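PDB 2DDZ: 190aa long hypothetical protein from Pyrococcus horikoshii, which is of unknown function but belongs to the DUF366 family, placed in a clan with class II tRNA synthetase-like proteins, and assembles as a hexamer. Local coordinates for residues M68-L73 / K133-L138; L87-I92 / A106-D111; N116-S121 / D150-E155. All blocks are in the same frame, centred on the assembly; numbering follows the deposited sequence.

All three contacts belong to one mixed beta sheet and the elements on it. Interaction 1 pairs strands 68-75 and 131-139 close to the middle of the chain. Interaction 2, about 13 Å away centre to centre, sets helix 81-100 against the turn after strand 106-109, between the segments of interaction 1 in sequence. Interaction 3 joins the start of strand 118-128 to the loop before helix 161-184, about 16 Å from interaction 1 and 14 Å from interaction 2; it follows interaction 2 along the chain, its segments alternating with those of interaction 1. Leu73 packs on Leu91, and Leu138 on Ser121. The sheet thus reaches a subunit interface through interaction 2 and a more exposed rim through interaction 3.

Interaction 1 of 3, residues M68-L73 / K133-L138; sequences MVHYIL and KIHIGL
His70 and His135 meet rim to rim, ND1 of His70 lying 3.0 Å from NE2 of His135 in a hydrogen bond, with the ring planes turned 38° apart. His135 reaches across because its CG stands anti to the backbone N (chi1 172°). On the opposite face of the two antiparallel strands, the Tyr71 and Ile136 side chains cross obliquely, Tyr71 CD1 3.8 Å from Ile136 CB, and Tyr71 OH meets Leu138 CD1. Between the two faces runs the regular ladder of backbone bonds, for instance Tyr71 N to Ile136 O at 2.7 Å and Leu73 N to Ile134 O at 2.9 Å. A CB on Gly137 would probably clash with the Met68 sulfur as it is placed, SD lying 3.8 Å from Gly137 CA.

Further out, Phe40 stacks on the His70 ring and Tyr16 on that of His135, which probably helps fix their rotation. Helix 161-184 covers the Tyr71 face, and a hydrogen bond joins Tyr71 OH to Ser168 OG. The chemistry therefore divides by face: a hydrogen-bonded histidine pair among aromatic rings, flanked by Ile72, on one, a mainly hydrocarbon core with its one phenol oxygen satisfied on the other.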
# COMPACT_ATOMS: atom_id res chain seq x y z
N MET E 68 22.50 -20.91 20.94
CA MET E 68 22.03 -20.71 19.57
C MET E 68 22.58 -19.42 18.97
O MET E 68 22.86 -18.45 19.68
CB MET E 68 20.48 -20.65 19.61
CG MET E 68 19.71 -20.69 18.29
SD MET E 68 17.90 -20.57 18.53
CE MET E 68 17.55 -22.16 18.72
N VAL E 69 22.75 -19.42 17.65
CA VAL E 69 23.20 -18.23 16.92
C VAL E 69 21.89 -17.57 16.44
O VAL E 69 21.10 -18.19 15.71
CB VAL E 69 24.06 -18.59 15.68
CG1 VAL E 69 24.29 -17.34 14.83
CG2 VAL E 69 25.41 -19.15 16.12
N HIS E 70 21.65 -16.33 16.85
CA HIS E 70 20.42 -15.62 16.48
C HIS E 70 20.62 -14.54 15.43
O HIS E 70 21.64 -13.83 15.42
CB HIS E 70 19.82 -14.95 17.73
CG HIS E 70 19.48 -15.91 18.83
ND1 HIS E 70 18.36 -16.72 18.79
CD2 HIS E 70 20.11 -16.20 19.99
CE1 HIS E 70 18.32 -17.46 19.89
NE2 HIS E 70 19.37 -17.16 20.63
N TYR E 71 19.64 -14.42 14.53
CA TYR E 71 19.70 -13.38 13.50
C TYR E 71 18.42 -12.59 13.61
O TYR E 71 17.33 -13.14 13.49
CB TYR E 71 19.78 -13.96 12.09
CG TYR E 71 20.95 -14.87 11.84
CD1 TYR E 71 20.97 -16.16 12.36
CD2 TYR E 71 22.03 -14.45 11.06
CE1 TYR E 71 22.04 -17.02 12.12
CE2 TYR E 71 23.12 -15.31 10.80
CZ TYR E 71 23.10 -16.59 11.34
OH TYR E 71 24.14 -17.46 11.11
N ILE E 72 18.55 -11.29 13.85
CA ILE E 72 17.38 -10.44 13.95
C ILE E 72 17.45 -9.41 12.86
O ILE E 72 18.34 -8.56 12.83
CB ILE E 72 17.29 -9.78 15.31
CG1 ILE E 72 16.80 -10.81 16.32
CG2 ILE E 72 16.33 -8.59 15.26
CD1 ILE E 72 17.14 -10.43 17.69
N LEU E 73 16.50 -9.51 11.95
CA LEU E 73 16.42 -8.63 10.82
C LEU E 73 15.23 -7.69 10.87
O LEU E 73 14.12 -8.08 11.25
CB LEU E 73 16.37 -9.49 9.56
CG LEU E 73 16.21 -8.75 8.23
CD1 LEU E 73 17.40 -7.84 8.02
CD2 LEU E 73 16.09 -9.77 7.11
N LYS E 133 9.91 -7.84 10.29
CA LYS E 133 10.76 -8.39 11.33
C LYS E 133 10.95 -9.88 11.16
O LYS E 133 9.98 -10.64 11.13
CB LYS E 133 10.17 -8.12 12.72
CG LYS E 133 10.42 -6.71 13.19
CD LYS E 133 11.91 -6.41 13.22
CE LYS E 133 12.68 -7.31 14.21
NZ LYS E 133 12.91 -6.67 15.55
N ILE E 134 12.21 -10.30 11.07
CA ILE E 134 12.57 -11.70 10.88
C ILE E 134 13.56 -12.25 11.90
O ILE E 134 14.53 -11.59 12.26
CB ILE E 134 13.23 -11.94 9.49
CG1 ILE E 134 12.30 -11.50 8.36
CG2 ILE E 134 13.61 -13.40 9.33
CD1 ILE E 134 10.85 -11.69 8.67
N HIS E 135 13.34 -13.47 12.37
CA HIS E 135 14.28 -14.11 13.27
C HIS E 135 14.73 -15.45 12.72
O HIS E 135 13.94 -16.20 12.17
CB HIS E 135 13.71 -14.35 14.68
CG HIS E 135 14.61 -15.18 15.55
ND1 HIS E 135 14.45 -16.54 15.71
CD2 HIS E 135 15.73 -14.86 16.24
CE1 HIS E 135 15.43 -17.02 16.47
NE2 HIS E 135 16.22 -16.01 16.80
N ILE E 136 16.02 -15.73 12.83
CA ILE E 136 16.55 -17.01 12.41
C ILE E 136 17.42 -17.46 13.56
O ILE E 136 18.14 -16.65 14.14
CB ILE E 136 17.45 -16.95 11.16
CG1 ILE E 136 16.65 -16.54 9.92
CG2 ILE E 136 18.12 -18.30 10.95
CD1 ILE E 136 16.35 -15.07 9.88
N GLY E 137 17.33 -18.74 13.90
CA GLY E 137 18.12 -19.27 14.99
C GLY E 137 18.74 -20.58 14.56
O GLY E 137 18.07 -21.41 13.97
N LEU E 138 20.03 -20.76 14.84
CA LEU E 138 20.71 -22.00 14.48
C LEU E 138 21.29 -22.59 15.76
O LEU E 138 22.02 -21.91 16.48
CB LEU E 138 21.83 -21.74 13.48
CG LEU E 138 21.49 -21.06 12.15
CD1 LEU E 138 22.75 -20.98 11.31
CD2 LEU E 138 20.40 -21.83 11.40

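Interaction 2 of 3, residues L87-I92 / A106-D111; sequences LQKLLI and ASRRGD
Lys89, whose methylenes lie against Gly110 and Asp111, ends in an ammonium nitrogen that three groups grip: Gln88 OE1, Ser85 OG and, as a salt bridge, Asp182 of the second subunit. The bond from Lys89 NZ to Gln88 OE1 is 2.8 Å long and comes in nearly along the C=O axis. Nearer the backbone, Lys89 CG packs 3.5 Å from Gly110 O. That same oxygen accepts Arg108 NH1 at 2.7 Å, in the carbonyl plane and on a lone pair, with the acceptor close to the guanidinium plane.

Gly110 and Asp111 form the two-residue turn of a beta hairpin whose arms are strands 106-109 and 112-115, and helix 81-100 lies against that turn. Gly110 takes a positive phi (72°), a conformation that glycine adopts readily.

Ile92 fills the angle between the turn and Arg108. Its CG2 touches Arg108 CD at 3.7 Å, the two side chains crossing at about a right angle, while its CG1 lies 3.5 Å from Asp111 O. Over one face of the Arg108 guanidinium sits Lys89 O; Glu175 and Glu97 of the second subunit form salt bridges with NH2 and NE, so this arginine is shared between the turn and the neighbouring chain.

Asp111 CB lies 3.7 Å from Gln88 OE1. Gln88 NE2 bonds to Ser123 OG on strand 118-128. An alanine in place of Gln88 would probably leave Lys89 NZ without its amide acceptor and Ser123 OG without its amide donor, and open a gap beside Asp111 CB.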
# COMPACT_ATOMS: atom_id res chain seq x y z
N LEU E 87 10.93 -13.18 1.73
CA LEU E 87 12.27 -12.80 2.14
C LEU E 87 12.87 -13.75 3.18
O LEU E 87 14.04 -14.11 3.10
CB LEU E 87 12.24 -11.37 2.69
CG LEU E 87 13.55 -10.62 2.84
CD1 LEU E 87 14.30 -10.59 1.51
CD2 LEU E 87 13.24 -9.22 3.31
N GLN E 88 12.07 -14.16 4.15
CA GLN E 88 12.55 -15.08 5.17
C GLN E 88 13.03 -16.41 4.57
O GLN E 88 14.05 -16.96 4.98
CB GLN E 88 11.45 -15.36 6.19
CG GLN E 88 11.77 -16.50 7.14
CD GLN E 88 10.53 -17.25 7.58
OE1 GLN E 88 9.64 -17.54 6.77
NE2 GLN E 88 10.47 -17.59 8.86
N LYS E 89 12.28 -16.95 3.62
CA LYS E 89 12.67 -18.21 3.04
C LYS E 89 13.83 -18.07 2.05
O LYS E 89 14.57 -19.02 1.81
CB LYS E 89 11.44 -18.92 2.45
CG LYS E 89 10.62 -19.61 3.56
CD LYS E 89 9.25 -20.15 3.16
CE LYS E 89 8.12 -19.14 3.41
NZ LYS E 89 7.95 -18.77 4.85
N LEU E 90 14.03 -16.87 1.51
CA LEU E 90 15.14 -16.64 0.61
C LEU E 90 16.42 -16.67 1.44
O LEU E 90 17.44 -17.22 1.01
CB LEU E 90 15.03 -15.27 -0.06
CG LEU E 90 16.22 -14.88 -0.94
CD1 LEU E 90 16.47 -15.94 -2.03
CD2 LEU E 90 15.94 -13.54 -1.57
N LEU E 91 16.36 -16.09 2.63
CA LEU E 91 17.52 -16.04 3.51
C LEU E 91 17.88 -17.43 4.05
O LEU E 91 19.06 -17.78 4.14
CB LEU E 91 17.27 -15.07 4.66
CG LEU E 91 16.99 -13.60 4.31
CD1 LEU E 91 16.79 -12.81 5.60
CD2 LEU E 91 18.15 -13.02 3.52
N ILE E 92 16.88 -18.22 4.43
CA ILE E 92 17.13 -19.58 4.93
C ILE E 92 17.74 -20.38 3.79
O ILE E 92 18.63 -21.20 4.00
CB ILE E 92 15.83 -20.27 5.44
CG1 ILE E 92 15.50 -19.79 6.86
CG2 ILE E 92 16.01 -21.78 5.53
CD1 ILE E 92 15.65 -18.34 7.00
N ALA E 106 23.11 -30.24 3.54
CA ALA E 106 21.90 -29.71 4.17
C ALA E 106 20.79 -29.44 3.15
O ALA E 106 21.05 -29.18 1.97
CB ALA E 106 22.23 -28.44 4.93
N SER E 107 19.55 -29.50 3.61
CA SER E 107 18.39 -29.26 2.75
C SER E 107 17.41 -28.30 3.41
O SER E 107 17.54 -27.97 4.60
CB SER E 107 17.68 -30.57 2.44
OG SER E 107 17.26 -31.19 3.64
N ARG E 108 16.40 -27.88 2.65
CA ARG E 108 15.42 -26.94 3.16
C ARG E 108 13.97 -27.39 3.05
O ARG E 108 13.52 -27.84 2.00
CB ARG E 108 15.57 -25.60 2.43
CG ARG E 108 14.67 -24.48 2.94
CD ARG E 108 14.97 -23.16 2.24
NE ARG E 108 14.66 -23.20 0.82
CZ ARG E 108 13.46 -22.95 0.29
NH1 ARG E 108 12.43 -22.62 1.07
NH2 ARG E 108 13.28 -23.03 -1.02
N ARG E 109 13.23 -27.26 4.15
CA ARG E 109 11.81 -27.60 4.17
C ARG E 109 11.10 -26.32 4.60
O ARG E 109 10.92 -26.05 5.79
CB ARG E 109 11.51 -28.72 5.17
CG ARG E 109 12.17 -30.05 4.83
CD ARG E 109 11.78 -31.12 5.82
NE ARG E 109 12.72 -32.25 5.78
CZ ARG E 109 12.66 -33.30 6.59
NH1 ARG E 109 11.70 -33.38 7.51
NH2 ARG E 109 13.56 -34.26 6.48
N GLY E 110 10.73 -25.52 3.60
CA GLY E 110 10.07 -24.26 3.84
C GLY E 110 11.07 -23.29 4.41
O GLY E 110 11.97 -22.84 3.70
N ASP E 111 10.93 -22.97 5.69
CA ASP E 111 11.83 -22.06 6.37
C ASP E 111 12.70 -22.80 7.39
O ASP E 111 13.33 -22.19 8.25
CB ASP E 111 11.03 -20.95 7.06
CG ASP E 111 10.17 -21.47 8.19
OD1 ASP E 111 9.90 -22.69 8.22
OD2 ASP E 111 9.76 -20.65 9.05

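Interaction 3 of 3, residues N116-S121 / D150-E155; sequences NGRKLS and DAIGLE
Lys119 and Ala151 form a single beta bridge, the backbones of the beginning of strand 118-128 and of the loop before helix 161-184 running in the same direction. Two backbone bonds make it: Lys119 N to Asp150 O at 2.8 Å, and Ile152 N to Lys119 O at 3.1 Å.

The buried half lies further along both segments. Leu120 sets CB 3.8 Å from Ile152 CG2, and its CD1 comes to 3.3 Å from Ile152 O. Leu120 CG, anti to the backbone N (chi1 170°), lies 4.2 Å from that same Ile152 O. CD1 also meets Leu154 CD2. Ile113 of strand 112-115 packs on Leu120, and Leu157 on Ile152, adding hydrocarbon from elsewhere in the chain to this side.

Toward solvent the contact is looser and more polar. Asp150 is exposed, and Arg118 crosses it at about a right angle: Arg118 CG and Asp150 CB are 3.9 Å apart, but the charged groups do not touch. The arginine instead sends NH1 to Glu156 in a salt bridge. Its NH2 donates to Ala151 O at 2.9 Å, a strongly bent bond (132° at the hydrogen) with the oxygen tilted out of the guanidinium plane. Ile152 serves both halves, since one of its branches packs on Leu120 while the other meets the arginine: Ile152 CG1 lies over one face of the guanidinium, offset toward the rim, 3.8 Å from Arg118 NH1.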
# COMPACT_ATOMS: atom_id res chain seq x y z
N ASN E 116 20.65 -34.48 7.44
CA ASN E 116 20.46 -35.88 7.78
C ASN E 116 19.17 -36.07 8.57
O ASN E 116 19.18 -36.66 9.65
CB ASN E 116 21.65 -36.41 8.60
CG ASN E 116 22.95 -36.37 7.82
OD1 ASN E 116 22.99 -36.67 6.63
ND2 ASN E 116 24.04 -36.02 8.51
N GLY E 117 18.08 -35.54 8.02
CA GLY E 117 16.78 -35.66 8.66
C GLY E 117 16.60 -34.98 10.00
O GLY E 117 15.54 -35.11 10.61
N ARG E 118 17.61 -34.25 10.46
CA ARG E 118 17.56 -33.57 11.75
C ARG E 118 17.47 -32.04 11.60
O ARG E 118 18.17 -31.44 10.78
CB ARG E 118 18.79 -33.97 12.56
CG ARG E 118 18.90 -35.48 12.74
CD ARG E 118 20.26 -35.91 13.24
NE ARG E 118 20.54 -35.41 14.59
CZ ARG E 118 21.75 -35.33 15.12
NH1 ARG E 118 22.81 -35.72 14.42
NH2 ARG E 118 21.92 -34.85 16.35
N LYS E 119 16.61 -31.40 12.40
CA LYS E 119 16.41 -29.95 12.31
C LYS E 119 17.48 -29.12 13.00
O LYS E 119 17.73 -29.26 14.20
CB LYS E 119 15.03 -29.56 12.86
CG LYS E 119 14.58 -28.15 12.43
CD LYS E 119 13.09 -27.91 12.69
CE LYS E 119 12.76 -27.92 14.19
NZ LYS E 119 13.52 -26.87 14.94
N LEU E 120 18.11 -28.24 12.23
CA LEU E 120 19.17 -27.37 12.72
C LEU E 120 18.69 -25.99 13.17
O LEU E 120 19.28 -25.39 14.07
CB LEU E 120 20.20 -27.16 11.60
CG LEU E 120 21.30 -26.10 11.77
CD1 LEU E 120 22.33 -26.58 12.79
CD2 LEU E 120 21.97 -25.86 10.41
N SER E 121 17.60 -25.52 12.58
CA SER E 121 17.11 -24.17 12.85
C SER E 121 15.66 -23.95 13.30
O SER E 121 14.87 -24.88 13.40
CB SER E 121 17.30 -23.33 11.59
OG SER E 121 16.45 -23.82 10.55
N ASP E 150 14.19 -34.52 16.22
CA ASP E 150 15.64 -34.74 16.24
C ASP E 150 16.37 -33.48 15.80
O ASP E 150 16.29 -33.09 14.63
CB ASP E 150 16.03 -35.89 15.30
CG ASP E 150 15.56 -37.24 15.81
OD1 ASP E 150 15.96 -37.61 16.93
OD2 ASP E 150 14.81 -37.92 15.08
N ALA E 151 17.11 -32.86 16.71
CA ALA E 151 17.85 -31.64 16.39
C ALA E 151 19.34 -31.86 16.22
O ALA E 151 19.91 -32.81 16.77
CB ALA E 151 17.61 -30.58 17.46
N ILE E 152 19.97 -30.98 15.45
CA ILE E 152 21.39 -31.06 15.19
C ILE E 152 21.96 -29.65 15.37
O ILE E 152 21.28 -28.66 15.07
CB ILE E 152 21.62 -31.62 13.75
CG1 ILE E 152 23.08 -32.03 13.55
CG2 ILE E 152 21.23 -30.60 12.70
CD1 ILE E 152 24.00 -30.86 13.42
N GLY E 153 23.18 -29.55 15.90
CA GLY E 153 23.82 -28.26 16.13
C GLY E 153 25.03 -28.01 15.24
O GLY E 153 25.48 -28.92 14.53
N LEU E 154 25.57 -26.80 15.27
CA LEU E 154 26.73 -26.46 14.45
C LEU E 154 27.98 -27.21 14.88
O LEU E 154 28.80 -27.60 14.04
CB LEU E 154 26.98 -24.94 14.49
CG LEU E 154 25.96 -24.03 13.79
CD1 LEU E 154 26.30 -22.59 14.10
CD2 LEU E 154 25.96 -24.28 12.29
N GLU E 155 28.14 -27.41 16.18
CA GLU E 155 29.31 -28.13 16.69
C GLU E 155 29.41 -29.53 16.09
O GLU E 155 30.43 -29.88 15.51
CB GLU E 155 29.24 -28.19 18.22
CG GLU E 155 29.80 -26.93 18.88
CD GLU E 155 29.57 -26.92 20.37
OE1 GLU E 155 29.42 -28.02 20.95
OE2 GLU E 155 29.55 -25.81 20.96